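Local coordinates for putative eukaryotic translation initiation factor eIF-4E (Leishmania major, PDB 5WB5), which probably binds the 7-methylguanosine cap of messenger RNA, including the trypanosomatid cap 4, as a translation initiation factor of the eIF4E family, at residues L99-D104 with N176-W181. Numbering follows the deposited sequence.
Sequences LWVNLD and NRLAVW
Arg177 lays its guanidinium flat over one face of the Trp100 indole, the two planes only 6° apart. CZ stands 4.2 Å from the centroid of the six-membered ring of Trp100, over the face but displaced toward the rim, so the overlap is an offset cation-pi stack, with NH1 over the six-membered ring and CZ just past its CZ3–CH2 side. The torsions bring the groups together: Trp100 holds CG in the crowded position between its backbone N and carbonyl carbon (chi1 55°), and the Arg177 chain runs extended from CG to NE. On the same face of the sheet, Asn102 lies alongside the arginine, and its OD1 comes within 3.2 Å of Arg177 CG; the angle to NE is too poor for a hydrogen bond, although a carbonyl oxygen so near may still favour the cation. The indole is also fixed from outside, NE1 being hydrogen-bonded to Thr213 OG1 on strand 210-214. At the root of the indole, Ala179 CB touches Trp100 CB at 3.8 Å, the two residues forming a non-hydrogen-bonded antiparallel pair.

Six backbone hydrogen bonds set the register, paired between Leu99 and Val180, Val101 and Leu178, and Leu103 and Asn176. The most nearly linear, Val180 N to Leu99 O, spans 2.8 Å at 165°. The face bearing Leu99, Val101, Leu178 and Val180 is apolar: Val101 CG2 packs on Leu178 CB at 3.8 Å, and Leu178 continues onto Trp138 and Val141 of helix 133-147, while Leu99 and Val180 both touch Leu194 of helix 188-200. Antiparallel strands with this helix-covered face, and with Trp100, Asn102, Arg177 and Ala179 on the other, are characteristic of the curved antiparallel sheet of the eIF4E fold, with helices packed on one face.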
loop_
_atom_site.group_PDB
_atom_site.type_symbol
_atom_site.label_atom_id
_atom_site.label_comp_id
_atom_site.label_asym_id
_atom_site.label_seq_id
_atom_site.Cartn_x
_atom_site.Cartn_y
_atom_site.Cartn_z
ATOM N N LEU A 99 -7.940 -10.286 -0.221
ATOM C CA LEU A 99 -7.095 -11.417 0.144
ATOM C C LEU A 99 -6.035 -10.919 1.118
ATOM O O LEU A 99 -5.212 -10.075 0.756
ATOM C CB LEU A 99 -6.441 -12.032 -1.093
ATOM C CG LEU A 99 -5.433 -13.170 -0.879
ATOM C CD1 LEU A 99 -6.140 -14.490 -0.592
ATOM C CD2 LEU A 99 -4.523 -13.300 -2.083
ATOM N N TRP A 100 -6.052 -11.434 2.346
ATOM C CA TRP A 100 -5.195 -10.911 3.397
ATOM C C TRP A 100 -4.427 -12.031 4.082
ATOM O O TRP A 100 -4.754 -13.216 3.966
ATOM C CB TRP A 100 -6.002 -10.111 4.434
ATOM C CG TRP A 100 -7.143 -10.854 5.062
ATOM C CD1 TRP A 100 -8.420 -10.950 4.588
ATOM C CD2 TRP A 100 -7.117 -11.588 6.292
ATOM N NE1 TRP A 100 -9.188 -11.703 5.445
ATOM C CE2 TRP A 100 -8.410 -12.105 6.500
ATOM C CE3 TRP A 100 -6.122 -11.859 7.238
ATOM C CZ2 TRP A 100 -8.736 -12.881 7.611
ATOM C CZ3 TRP A 100 -6.449 -12.630 8.341
ATOM C CH2 TRP A 100 -7.742 -13.131 8.517
ATOM N N VAL A 101 -3.375 -11.618 4.788
ATOM C CA VAL A 101 -2.487 -12.508 5.522
ATOM C C VAL A 101 -2.053 -11.815 6.807
ATOM O O VAL A 101 -1.962 -10.585 6.873
ATOM C CB VAL A 101 -1.246 -12.907 4.691
ATOM C CG1 VAL A 101 -1.658 -13.641 3.425
ATOM C CG2 VAL A 101 -0.414 -11.681 4.345
ATOM N N ASN A 102 -1.769 -12.621 7.831
ATOM C CA ASN A 102 -1.318 -12.134 9.133
ATOM C C ASN A 102 0.173 -12.426 9.264
ATOM O O ASN A 102 0.572 -13.574 9.478
ATOM C CB ASN A 102 -2.101 -12.783 10.272
ATOM C CG ASN A 102 -3.580 -12.453 10.232
ATOM O OD1 ASN A 102 -3.997 -11.500 9.575
ATOM N ND2 ASN A 102 -4.381 -13.237 10.943
ATOM N N LEU A 103 0.991 -11.390 9.129
ATOM C CA LEU A 103 2.410 -11.472 9.423
ATOM C C LEU A 103 2.635 -11.209 10.910
ATOM O O LEU A 103 1.737 -10.770 11.631
ATOM C CB LEU A 103 3.184 -10.462 8.579
ATOM C CG LEU A 103 2.715 -10.323 7.128
ATOM C CD1 LEU A 103 3.396 -9.142 6.458
ATOM C CD2 LEU A 103 2.971 -11.614 6.355
ATOM N N ASP A 104 3.859 -11.458 11.365
ATOM C CA ASP A 104 4.209 -11.288 12.765
ATOM C C ASP A 104 5.277 -10.210 12.909
ATOM O O ASP A 104 5.929 -9.818 11.938
ATOM C CB ASP A 104 4.694 -12.609 13.372
ATOM C CG ASP A 104 3.669 -13.722 13.232
ATOM O OD1 ASP A 104 2.455 -13.436 13.333
ATOM O OD2 ASP A 104 4.075 -14.882 13.010
ATOM N N ASN A 176 0.167 -8.371 11.971
ATOM C CA ASN A 176 0.225 -7.267 11.018
ATOM C C ASN A 176 -0.481 -7.754 9.763
ATOM O O ASN A 176 -0.002 -8.679 9.103
ATOM C CB ASN A 176 1.668 -6.854 10.725
ATOM C CG ASN A 176 2.358 -6.241 11.936
ATOM O OD1 ASN A 176 1.766 -5.441 12.661
ATOM N ND2 ASN A 176 3.610 -6.623 12.163
ATOM N N ARG A 177 -1.631 -7.168 9.452
ATOM C CA ARG A 177 -2.478 -7.682 8.384
ATOM C C ARG A 177 -2.145 -6.989 7.071
ATOM O O ARG A 177 -2.328 -5.775 6.938
ATOM C CB ARG A 177 -3.958 -7.498 8.718
ATOM C CG ARG A 177 -4.434 -8.362 9.867
ATOM C CD ARG A 177 -5.918 -8.654 9.765
ATOM N NE ARG A 177 -6.371 -9.566 10.811
ATOM C CZ ARG A 177 -7.620 -10.005 10.931
ATOM N NH1 ARG A 177 -8.549 -9.617 10.067
ATOM N NH2 ARG A 177 -7.941 -10.833 11.916
ATOM N N LEU A 178 -1.647 -7.761 6.114
ATOM C CA LEU A 178 -1.534 -7.305 4.737
ATOM C C LEU A 178 -2.785 -7.737 3.987
ATOM O O LEU A 178 -3.300 -8.832 4.212
ATOM C CB LEU A 178 -0.289 -7.892 4.073
ATOM C CG LEU A 178 -0.108 -7.577 2.590
ATOM C CD1 LEU A 178 0.090 -6.099 2.364
ATOM C CD2 LEU A 178 1.064 -8.357 2.039
ATOM N N ALA A 179 -3.283 -6.872 3.110
ATOM C CA ALA A 179 -4.516 -7.161 2.393
ATOM C C ALA A 179 -4.434 -6.573 0.994
ATOM O O ALA A 179 -3.975 -5.445 0.819
ATOM C CB ALA A 179 -5.739 -6.598 3.132
ATOM N N VAL A 180 -4.876 -7.347 0.010
ATOM C CA VAL A 180 -4.981 -6.908 -1.375
ATOM C C VAL A 180 -6.463 -6.883 -1.719
ATOM O O VAL A 180 -7.111 -7.936 -1.782
ATOM C CB VAL A 180 -4.202 -7.829 -2.325
ATOM C CG1 VAL A 180 -4.296 -7.328 -3.764
ATOM C CG2 VAL A 180 -2.753 -7.935 -1.889
ATOM N N TRP A 181 -7.006 -5.682 -1.909
ATOM C CA TRP A 181 -8.410 -5.497 -2.245
ATOM C C TRP A 181 -8.572 -5.553 -3.758
ATOM O O TRP A 181 -8.013 -4.711 -4.481
ATOM C CB TRP A 181 -8.935 -4.163 -1.712
ATOM C CG TRP A 181 -9.067 -4.090 -0.223
ATOM C CD1 TRP A 181 -8.272 -4.696 0.707
ATOM C CD2 TRP A 181 -10.064 -3.368 0.510
ATOM N NE1 TRP A 181 -8.709 -4.392 1.975
ATOM C CE2 TRP A 181 -9.808 -3.579 1.882
ATOM C CE3 TRP A 181 -11.145 -2.562 0.142
ATOM C CZ2 TRP A 181 -10.593 -3.013 2.883
ATOM C CZ3 TRP A 181 -11.924 -2.001 1.138
ATOM C CH2 TRP A 181 -11.643 -2.229 2.493
#